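Local coordinates for probable adhesion protein (Pseudomonas aeruginosa PAO1, PDB 6R3Z), which probably serves as a periplasmic solute-binding protein that captures ferrous iron and related divalent metal ions for a transport system, at residues A[147-150]-A[151-155]; A[210-213]-A[214-218]. All coordinates share one frame; numbering follows the deposited sequence.

Contact 1. Residues A[147-150]-A[151-155]; sequences AYAK and RLRAL
With CG anti to the backbone N (chi1 -171°), the ring of Tyr-148 swings forward along the helix to meet Arg-151 and Leu-152, one turn on. Arg-151 sets out the other way, CG beside its own N, then bends at chi2 and chi3 so that its guanidinium comes back to the edge of the ring. Arg-151 NH2 ends 3.5 Å from Tyr-148 CD1, near the ring plane, with ring and guanidinium planes 62° apart; CD1 in turn lies over one face of the guanidinium. Leu-152 instead lays CD1 over one face of the ring, 3.9 Å from Tyr-148 CE2. The backbone carries the i to i+4 bonds of helix 138-160, among them Leu-152 N to Tyr-148 O at 3.0 Å. The Tyr-148 ring also packs on helices 14-24, 116-133 and 260-277, which buries it among these three helices. Arg-151 NH2 spends its hydrogen bonds on Glu-262 (a salt bridge) and Asn-22; the charge beside the tyrosine edge is probably balanced largely by the carboxylate of Glu-262, on helix 260-277.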
ATOM      1  N   ALA A 147       4.073  -2.074 -19.912  1.00 23.93           N
ATOM      2  CA  ALA A 147       5.348  -1.357 -19.710  1.00 24.40           C
ATOM      3  C   ALA A 147       5.555  -1.061 -18.209  1.00 25.48           C
ATOM      4  O   ALA A 147       6.661  -1.244 -17.684  1.00 24.40           O
ATOM      5  CB  ALA A 147       5.362  -0.054 -20.498  1.00 25.86           C
ATOM      6  N   TYR A 148       4.478  -0.695 -17.513  1.00 22.05           N
ATOM      7  CA  TYR A 148       4.562  -0.366 -16.096  1.00 20.80           C
ATOM      8  C   TYR A 148       4.920  -1.610 -15.274  1.00 24.61           C
ATOM      9  O   TYR A 148       5.825  -1.534 -14.442  1.00 23.77           O
ATOM     10  CB  TYR A 148       3.273   0.293 -15.590  1.00 21.66           C
ATOM     11  CG  TYR A 148       3.375   0.840 -14.180  1.00 22.42           C
ATOM     12  CD1 TYR A 148       4.397   1.723 -13.821  1.00 23.67           C
ATOM     13  CD2 TYR A 148       2.403   0.546 -13.226  1.00 22.84           C
ATOM     14  CE1 TYR A 148       4.451   2.287 -12.542  1.00 23.51           C
ATOM     15  CE2 TYR A 148       2.475   1.063 -11.934  1.00 22.97           C
ATOM     16  CZ  TYR A 148       3.485   1.952 -11.603  1.00 24.51           C
ATOM     17  OH  TYR A 148       3.538   2.461 -10.328  1.00 23.86           O
ATOM     18  N   ALA A 149       4.259  -2.752 -15.569  1.00 23.27           N
ATOM     19  CA  ALA A 149       4.517  -4.056 -14.939  1.00 24.46           C
ATOM     20  C   ALA A 149       5.982  -4.483 -15.168  1.00 27.01           C
ATOM     21  O   ALA A 149       6.599  -5.030 -14.254  1.00 26.36           O
ATOM     22  CB  ALA A 149       3.566  -5.107 -15.499  1.00 26.36           C
ATOM     23  N   LYS A 150       6.554  -4.165 -16.353  1.00 22.41           N
ATOM     24  CA  LYS A 150       7.952  -4.497 -16.654  1.00 22.57           C
ATOM     25  C   LYS A 150       8.883  -3.704 -15.692  1.00 25.33           C
ATOM     26  O   LYS A 150       9.838  -4.274 -15.146  1.00 24.32           O
ATOM     27  CB  LYS A 150       8.270  -4.190 -18.131  1.00 24.88           C
ATOM     28  CG  LYS A 150       9.602  -4.754 -18.590  1.00 31.49           C
ATOM     29  CD  LYS A 150       9.872  -4.475 -20.064  1.00 40.67           C
ATOM     30  CE  LYS A 150      11.277  -4.898 -20.424  1.00 51.90           C
ATOM     31  NZ  LYS A 150      11.681  -4.396 -21.760  1.00 61.96           N
ATOM     32  N   ARG A 151       8.576  -2.408 -15.472  1.00 22.54           N
ATOM     33  CA  ARG A 151       9.349  -1.542 -14.564  1.00 22.79           C
ATOM     34  C   ARG A 151       9.265  -2.069 -13.130  1.00 25.67           C
ATOM     35  O   ARG A 151      10.281  -2.095 -12.440  1.00 26.11           O
ATOM     36  CB  ARG A 151       8.906  -0.062 -14.644  1.00 23.92           C
ATOM     37  CG  ARG A 151       9.351   0.625 -15.950  1.00 28.02           C
ATOM     38  CD  ARG A 151       9.704   2.107 -15.771  1.00 28.90           C
ATOM     39  NE  ARG A 151       8.725   2.890 -15.002  1.00 28.85           N
ATOM     40  CZ  ARG A 151       7.576   3.369 -15.477  1.00 35.51           C
ATOM     41  NH1 ARG A 151       7.207   3.113 -16.730  1.00 31.13           N
ATOM     42  NH2 ARG A 151       6.781   4.104 -14.699  1.00 26.87           N
ATOM     43  N   LEU A 152       8.084  -2.522 -12.704  1.00 22.33           N
ATOM     44  CA  LEU A 152       7.906  -3.040 -11.334  1.00 22.31           C
ATOM     45  C   LEU A 152       8.731  -4.326 -11.111  1.00 26.22           C
ATOM     46  O   LEU A 152       9.358  -4.472 -10.056  1.00 24.52           O
ATOM     47  CB  LEU A 152       6.422  -3.226 -10.949  1.00 22.80           C
ATOM     48  CG  LEU A 152       5.530  -1.951 -10.989  1.00 24.86           C
ATOM     49  CD1 LEU A 152       4.073  -2.278 -10.648  1.00 24.84           C
ATOM     50  CD2 LEU A 152       6.097  -0.816 -10.103  1.00 25.83           C
ATOM     51  N   ARG A 153       8.747  -5.236 -12.107  0.50 23.87           N
ATOM     52  CA  ARG A 153       9.543  -6.469 -12.030  0.50 23.95           C
ATOM     53  C   ARG A 153      11.043  -6.123 -11.944  0.50 27.96           C
ATOM     54  O   ARG A 153      11.770  -6.730 -11.152  0.50 27.29           O
ATOM     55  CB  ARG A 153       9.266  -7.377 -13.235  0.50 24.07           C
ATOM     56  CG  ARG A 153       7.919  -8.088 -13.168  0.50 28.57           C
ATOM     57  CD  ARG A 153       7.799  -9.195 -14.210  0.50 30.44           C
ATOM     58  NE  ARG A 153       7.815  -8.671 -15.578  0.50 33.68           N
ATOM     59  CZ  ARG A 153       6.737  -8.309 -16.265  0.50 41.48           C
ATOM     60  NH1 ARG A 153       6.858  -7.834 -17.496  0.50 35.90           N
ATOM     61  NH2 ARG A 153       5.528  -8.429 -15.731  0.50 31.86           N
ATOM     62  N   ALA A 154      11.483  -5.118 -12.720  1.00 25.23           N
ATOM     63  CA  ALA A 154      12.879  -4.662 -12.762  1.00 26.49           C
ATOM     64  C   ALA A 154      13.309  -4.063 -11.418  1.00 27.25           C
ATOM     65  O   ALA A 154      14.409  -4.343 -10.956  1.00 26.80           O
ATOM     66  CB  ALA A 154      13.091  -3.666 -13.902  1.00 27.20           C
ATOM     67  N   LEU A 155      12.423  -3.272 -10.785  1.00 25.41           N
ATOM     68  CA  LEU A 155      12.609  -2.664  -9.478  1.00 25.62           C
ATOM     69  C   LEU A 155      12.863  -3.802  -8.464  1.00 25.96           C
ATOM     70  O   LEU A 155      13.779  -3.707  -7.645  1.00 25.17           O
ATOM     71  CB  LEU A 155      11.274  -1.959  -9.163  1.00 26.36           C
ATOM     72  CG  LEU A 155      11.116  -1.097  -7.959  1.00 32.97           C
ATOM     73  CD1 LEU A 155       9.955  -0.159  -8.203  1.00 33.15           C
ATOM     74  CD2 LEU A 155      10.808  -1.937  -6.714  1.00 35.20           C
TER

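Contact 2. Residues A[210-213]-A[214-218]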
ATOM      1  N   LYS A 210       2.918  -5.884  26.810  1.00 23.61           N
ATOM      2  CA  LYS A 210       2.770  -7.301  26.433  1.00 23.84           C
ATOM      3  C   LYS A 210       3.506  -7.580  25.110  1.00 26.80           C
ATOM      4  O   LYS A 210       4.264  -8.563  25.023  1.00 26.18           O
ATOM      5  CB  LYS A 210       1.294  -7.720  26.359  1.00 26.63           C
ATOM      6  CG  LYS A 210       0.645  -7.865  27.748  1.00 39.29           C
ATOM      7  CD  LYS A 210      -0.777  -8.481  27.706  1.00 49.63           C
ATOM      8  CE  LYS A 210      -1.814  -7.588  27.062  1.00 66.15           C
ATOM      9  NZ  LYS A 210      -3.196  -8.104  27.246  1.00 77.34           N
ATOM     10  N   THR A 211       3.367  -6.676  24.115  1.00 22.11           N
ATOM     11  CA  THR A 211       4.077  -6.839  22.839  1.00 22.48           C
ATOM     12  C   THR A 211       5.607  -6.851  23.050  1.00 25.98           C
ATOM     13  O   THR A 211       6.282  -7.720  22.486  1.00 25.02           O
ATOM     14  CB  THR A 211       3.612  -5.805  21.801  1.00 28.48           C
ATOM     15  OG1 THR A 211       2.232  -6.067  21.510  1.00 29.28           O
ATOM     16  CG2 THR A 211       4.436  -5.885  20.498  1.00 30.03           C
ATOM     17  N   ILE A 212       6.141  -5.912  23.857  1.00 24.06           N
ATOM     18  CA  ILE A 212       7.584  -5.848  24.165  1.00 25.16           C
ATOM     19  C   ILE A 212       8.053  -7.192  24.786  1.00 29.34           C
ATOM     20  O   ILE A 212       9.034  -7.777  24.319  1.00 28.20           O
ATOM     21  CB  ILE A 212       7.926  -4.604  25.026  1.00 28.85           C
ATOM     22  CG1 ILE A 212       7.799  -3.307  24.156  1.00 27.55           C
ATOM     23  CG2 ILE A 212       9.319  -4.722  25.679  1.00 30.98           C
ATOM     24  CD1 ILE A 212       7.698  -1.997  24.928  1.00 30.02           C
ATOM     25  N   ASP A 213       7.276  -7.714  25.769  1.00 26.03           N
ATOM     26  CA  ASP A 213       7.569  -9.017  26.398  1.00 26.10           C
ATOM     27  C   ASP A 213       7.619 -10.152  25.368  1.00 28.27           C
ATOM     28  O   ASP A 213       8.525 -10.976  25.413  1.00 26.75           O
ATOM     29  CB  ASP A 213       6.578  -9.330  27.529  1.00 28.04           C
ATOM     30  CG  ASP A 213       6.806  -8.493  28.780  1.00 36.80           C
ATOM     31  OD1 ASP A 213       7.924  -7.932  28.933  1.00 37.04           O
ATOM     32  OD2 ASP A 213       5.874  -8.403  29.610  1.00 42.76           O
ATOM     33  N   GLN A 214       6.684 -10.143  24.407  1.00 24.41           N
ATOM     34  CA  GLN A 214       6.595 -11.123  23.329  1.00 25.81           C
ATOM     35  C   GLN A 214       7.807 -11.039  22.375  1.00 27.70           C
ATOM     36  O   GLN A 214       8.307 -12.080  21.932  1.00 25.65           O
ATOM     37  CB  GLN A 214       5.321 -10.889  22.543  1.00 27.61           C
ATOM     38  CG  GLN A 214       4.801 -12.104  21.829  1.00 38.81           C
ATOM     39  CD  GLN A 214       3.342 -11.900  21.534  1.00 55.27           C
ATOM     40  OE1 GLN A 214       2.944 -10.943  20.859  1.00 51.15           O
ATOM     41  NE2 GLN A 214       2.516 -12.801  22.016  1.00 46.12           N
ATOM     42  N   LEU A 215       8.252  -9.798  22.030  1.00 24.76           N
ATOM     43  CA  LEU A 215       9.417  -9.614  21.146  1.00 24.41           C
ATOM     44  C   LEU A 215      10.639 -10.288  21.769  1.00 28.24           C
ATOM     45  O   LEU A 215      11.393 -10.963  21.067  1.00 27.80           O
ATOM     46  CB  LEU A 215       9.710  -8.118  20.875  1.00 24.51           C
ATOM     47  CG  LEU A 215       8.580  -7.304  20.192  1.00 29.60           C
ATOM     48  CD1 LEU A 215       8.973  -5.844  20.004  1.00 29.52           C
ATOM     49  CD2 LEU A 215       8.131  -7.927  18.877  1.00 32.12           C
ATOM     50  N   LYS A 216      10.803 -10.135  23.092  1.00 25.44           N
ATOM     51  CA  LYS A 216      11.915 -10.726  23.842  1.00 25.89           C
ATOM     52  C   LYS A 216      11.753 -12.244  23.923  1.00 28.53           C
ATOM     53  O   LYS A 216      12.690 -12.965  23.588  1.00 26.72           O
ATOM     54  CB  LYS A 216      12.025 -10.101  25.250  1.00 30.02           C
ATOM     55  CG  LYS A 216      12.382  -8.601  25.236  1.00 44.48           C
ATOM     56  CD  LYS A 216      12.924  -8.105  26.587  1.00 55.95           C
ATOM     57  CE  LYS A 216      11.885  -7.441  27.460  1.00 71.40           C
ATOM     58  NZ  LYS A 216      11.024  -8.429  28.167  1.00 84.84           N
ATOM     59  N   ALA A 217      10.554 -12.731  24.332  1.00 26.11           N
ATOM     60  CA  ALA A 217      10.288 -14.169  24.466  1.00 26.09           C
ATOM     61  C   ALA A 217      10.484 -14.958  23.155  1.00 27.11           C
ATOM     62  O   ALA A 217      11.084 -16.041  23.170  1.00 27.02           O
ATOM     63  CB  ALA A 217       8.896 -14.402  25.043  1.00 27.14           C
ATOM     64  N   LEU A 218      10.048 -14.391  22.024  1.00 24.24           N
ATOM     65  CA  LEU A 218      10.168 -15.043  20.711  1.00 25.22           C
ATOM     66  C   LEU A 218      11.452 -14.716  19.974  1.00 28.58           C
ATOM     67  O   LEU A 218      11.645 -15.190  18.842  1.00 27.94           O
ATOM     68  CB  LEU A 218       8.939 -14.744  19.835  1.00 25.19           C
ATOM     69  CG  LEU A 218       7.587 -15.130  20.464  1.00 30.69           C
ATOM     70  CD1 LEU A 218       6.447 -14.811  19.534  1.00 31.31           C
ATOM     71  CD2 LEU A 218       7.553 -16.628  20.893  1.00 32.16           C
TER
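This is a contact between successive turns near the C-terminal end of helix 205-217, on the outer part of the lobe built on the sheet of strands 172-175, 193-194, 220-226 and 244-248. Asp-213 and Lys-216 run alongside each other in the same direction and form a salt bridge from Lys-216 NZ to Asp-213 OD1 at 3.2 Å. The ammonium reaches OD1 on its anti side, 20° out of the carboxylate plane. Bends at chi3 (-97°) and chi4 (79°) curl the lysine back toward the preceding turn; on the way Lys-216 CE passes 4.1 Å from Ile-212 CG2. The other oxygen, OD2, is paired with Lys-209, so one carboxylate is shared by two lysines, which probably favours its ionised form. The pairing is an i to i+3 salt bridge on an alpha-helix, alongside the regular i to i+4 backbone bonds such as Ala-217 N to Asp-213 O at 2.9 Å. Elsewhere on the helix Leu-215 places CG 3.3 Å from Thr-211 O, the same oxygen that accepts a bond from Leu-215 N at 2.9 Å. Thr-211 CG2 approaches Leu-215 CG more loosely, at 4.4 Å, while its OG1 hydrogen-bonds back to Gln-207 O. Ile-212 and Leu-215 are both buried against Ile-237 of helix 234-241, the former also touching Glu-240 and the latter Ser-241.

How the contacts relate
Contact 1 and contact 2 follow one another along the chain but do not touch: their centres are 38 Å apart and their nearest atoms about 26 Å. Each is local to one helix, yet the settings differ. Residues 147-155 belong to the long helix 138-160; residues 210-217 belong to a shorter helix, on the lobe with strand 220-226, with Leu-218 just past its end. The centre of contact 1 is about 17 Å from the centre of the chain, that of contact 2 about 27 Å. Neither includes a ligand of the nickel ion, which is held by His-41, His-66, His-111, His-177, His-199 and His-250, and both lie away from that site.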